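Local coordinates for START domain-containing protein 10 (Homo sapiens, PDB 6SER) that transfers phosphatidylcholine and phosphatidylethanolamine between membranes, preferring lipids with a palmitoyl or stearoyl chain at sn-1 and an unsaturated chain at sn-2, at residues L220-P223 and E224-Q227. Residues are numbered along the deposited sequence; the frame is centred on the assembly and turned at random.
With PO4 (phosphate ion), chain B.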
ATOM      1  N   LEU A 220       7.239   9.123  13.999  1.00 41.18           N
ATOM      2  CA  LEU A 220       7.794   9.784  15.179  1.00 41.51           C
ATOM      3  C   LEU A 220       6.712  10.060  16.212  1.00 41.17           C
ATOM      4  O   LEU A 220       6.954   9.950  17.420  1.00 38.93           O
ATOM      5  CB  LEU A 220       8.490  11.090  14.789  1.00 35.91           C
ATOM      6  CG  LEU A 220       9.648  10.984  13.796  1.00 39.13           C
ATOM      7  CD1 LEU A 220      10.149  12.366  13.406  1.00 42.08           C
ATOM      8  CD2 LEU A 220      10.770  10.145  14.379  1.00 43.06           C
ATOM      9  N   LYS A 221       5.516  10.422  15.759  1.00 41.47           N
ATOM     10  CA  LYS A 221       4.412  10.711  16.661  1.00 43.23           C
ATOM     11  C   LYS A 221       3.642   9.460  17.068  1.00 41.22           C
ATOM     12  O   LYS A 221       2.776   9.544  17.946  1.00 52.59           O
ATOM     13  CB  LYS A 221       3.466  11.734  16.013  1.00 39.30           C
ATOM     14  CG  LYS A 221       4.081  13.128  15.854  1.00 50.71           C
ATOM     15  CD  LYS A 221       4.003  13.921  17.156  1.00 66.12           C
ATOM     16  CE  LYS A 221       4.829  15.206  17.111  1.00 56.22           C
ATOM     17  NZ  LYS A 221       6.216  14.994  17.630  1.00 63.43           N
ATOM     18  N   TYR A 222       3.951   8.298  16.475  1.00 37.36           N
ATOM     19  CA  TYR A 222       3.091   7.135  16.683  1.00 38.40           C
ATOM     20  C   TYR A 222       3.148   6.596  18.108  1.00 36.55           C
ATOM     21  O   TYR A 222       2.073   6.380  18.698  1.00 32.76           O
ATOM     22  CB  TYR A 222       3.411   6.040  15.660  1.00 27.17           C
ATOM     23  CG  TYR A 222       2.499   4.837  15.817  1.00 27.06           C
ATOM     24  CD1 TYR A 222       1.143   4.933  15.522  1.00 30.39           C
ATOM     25  CD2 TYR A 222       2.989   3.613  16.273  1.00 24.18           C
ATOM     26  CE1 TYR A 222       0.297   3.845  15.671  1.00 27.72           C
ATOM     27  CE2 TYR A 222       2.154   2.522  16.416  1.00 25.81           C
ATOM     28  CZ  TYR A 222       0.805   2.645  16.117  1.00 28.21           C
ATOM     29  OH  TYR A 222      -0.032   1.560  16.262  1.00 25.85           O
ATOM     30  N   PRO A 223       4.320   6.337  18.712  1.00 30.98           N
ATOM     31  CA  PRO A 223       4.319   5.755  20.072  1.00 36.99           C
ATOM     32  C   PRO A 223       3.473   6.531  21.066  1.00 39.19           C
ATOM     33  O   PRO A 223       2.696   5.922  21.812  1.00 37.51           O
ATOM     34  CB  PRO A 223       5.809   5.756  20.446  1.00 28.34           C
ATOM     35  CG  PRO A 223       6.513   5.618  19.103  1.00 29.94           C
ATOM     36  CD  PRO A 223       5.698   6.500  18.199  1.00 35.03           C
ATOM     37  N   GLU A 224       3.571   7.864  21.063  1.00 38.14           N
ATOM     38  CA  GLU A 224       2.766   8.677  21.972  1.00 39.83           C
ATOM     39  C   GLU A 224       1.284   8.603  21.629  1.00 43.63           C
ATOM     40  O   GLU A 224       0.439   8.490  22.525  1.00 43.81           O
ATOM     41  CB  GLU A 224       3.244  10.128  21.947  1.00 50.74           C
ATOM     42  CG  GLU A 224       4.574  10.352  22.660  1.00 66.90           C
ATOM     43  CD  GLU A 224       5.092  11.773  22.507  1.00 84.80           C
ATOM     44  OE1 GLU A 224       4.745  12.434  21.502  1.00 88.16           O
ATOM     45  OE2 GLU A 224       5.844  12.229  23.397  1.00 88.65           O
ATOM     46  N   TRP A 225       0.946   8.674  20.340  1.00 39.28           N
ATOM     47  CA  TRP A 225      -0.453   8.566  19.942  1.00 33.01           C
ATOM     48  C   TRP A 225      -1.024   7.197  20.304  1.00 30.37           C
ATOM     49  O   TRP A 225      -2.134   7.095  20.840  1.00 28.09           O
ATOM     50  CB  TRP A 225      -0.592   8.830  18.441  1.00 32.54           C
ATOM     51  CG  TRP A 225      -2.009   8.819  17.976  1.00 29.73           C
ATOM     52  CD1 TRP A 225      -2.851   9.892  17.872  1.00 30.91           C
ATOM     53  CD2 TRP A 225      -2.758   7.677  17.553  1.00 29.01           C
ATOM     54  NE1 TRP A 225      -4.076   9.489  17.406  1.00 32.82           N
ATOM     55  CE2 TRP A 225      -4.048   8.134  17.201  1.00 32.98           C
ATOM     56  CE3 TRP A 225      -2.464   6.314  17.431  1.00 24.54           C
ATOM     57  CZ2 TRP A 225      -5.049   7.272  16.740  1.00 32.74           C
ATOM     58  CZ3 TRP A 225      -3.458   5.458  16.966  1.00 28.75           C
ATOM     59  CH2 TRP A 225      -4.736   5.940  16.631  1.00 30.29           C
ATOM     60  N   LYS A 226      -0.276   6.132  20.012  1.00 27.88           N
ATOM     61  CA  LYS A 226      -0.792   4.784  20.235  1.00 34.99           C
ATOM     62  C   LYS A 226      -0.944   4.487  21.724  1.00 36.87           C
ATOM     63  O   LYS A 226      -1.817   3.706  22.115  1.00 30.62           O
ATOM     64  CB  LYS A 226       0.132   3.766  19.548  1.00 28.32           C
ATOM     65  CG  LYS A 226      -0.339   2.310  19.582  1.00 27.73           C
ATOM     66  CD  LYS A 226      -1.804   2.158  19.163  1.00 25.04           C
ATOM     67  CE  LYS A 226      -2.160   0.683  19.000  1.00 23.99           C
ATOM     68  NZ  LYS A 226      -3.625   0.477  18.937  1.00 26.29           N
ATOM     69  N   GLN A 227      -0.105   5.111  22.561  1.00 38.59           N
ATOM     70  CA  GLN A 227      -0.255   5.005  24.009  1.00 37.84           C
ATOM     71  C   GLN A 227      -1.593   5.566  24.483  1.00 43.19           C
ATOM     72  O   GLN A 227      -2.134   5.105  25.490  1.00 31.92           O
ATOM     73  CB  GLN A 227       0.900   5.730  24.697  1.00 48.09           C
ATOM     74  CG  GLN A 227       0.811   5.738  26.202  1.00 55.74           C
ATOM     75  CD  GLN A 227       0.790   4.340  26.770  1.00 54.16           C
ATOM     76  OE1 GLN A 227       1.586   3.489  26.369  1.00 58.90           O
ATOM     77  NE2 GLN A 227      -0.135   4.086  27.695  1.00 45.65           N
TER
HETATM   78  P   PO4 B 301      -7.109  11.780  18.564  0.50100.64           P
HETATM   79  O1  PO4 B 301      -6.802  10.893  17.493  1.00 73.61           O
HETATM   80  O2  PO4 B 301      -7.963  12.789  18.118  1.00 94.39           O
HETATM   81  O3  PO4 B 301      -5.916  12.339  19.025  1.00 91.77           O
HETATM   82  O4  PO4 B 301      -7.758  11.078  19.618  1.00 73.61           O
HETATM   83  O   HOH W   1       5.818   9.639  19.768  1.00 41.73           O
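Lys226 NZ is gripped by three main-chain oxygens, those of His229, Leu230 and Phe233, and on its way there the lysine chain runs beside Tyr222, one turn earlier in the C-terminal helix of the START domain. Lys226 CB makes a CH-pi contact over one face of the Tyr222 ring, 3.9 Å from its centroid, and Lys226 CG lies 3.4 Å from Tyr222 OH. CG stands anti to the backbone N in both residues (chi1 -178° in Tyr222, -175° in Lys226), which lets the two side chains point the same way. Lysine suits this place: methylenes cover the buried ring while the amine reaches carbonyl oxygens of residues that follow. Tyrosine offers a flat ring for packing and a hydroxyl that bonds to Asp88 OD1, between helices 79-87 and 89-95. Trp225 lies oblique to Tyr222, its CE3 4.1 Å from Tyr222 CE1, and both aromatics also meet Tyr91 of helix 89-95. At the kink, Pro223 has no N-H to give to the preceding turn. Helical bonding continues past it: Lys226 N to Tyr222 O is short, 2.7 Å, and straight. A water spans Leu220 O (2.6 Å) and Glu224 N (3.1 Å). The indole packs by its six-membered ring yet keeps an N-H to donate: Trp225 NE1 bonds O1 of a phosphate, probably from the crystallisation liquor, at 3.1 Å, with an N-H...O angle of 158°.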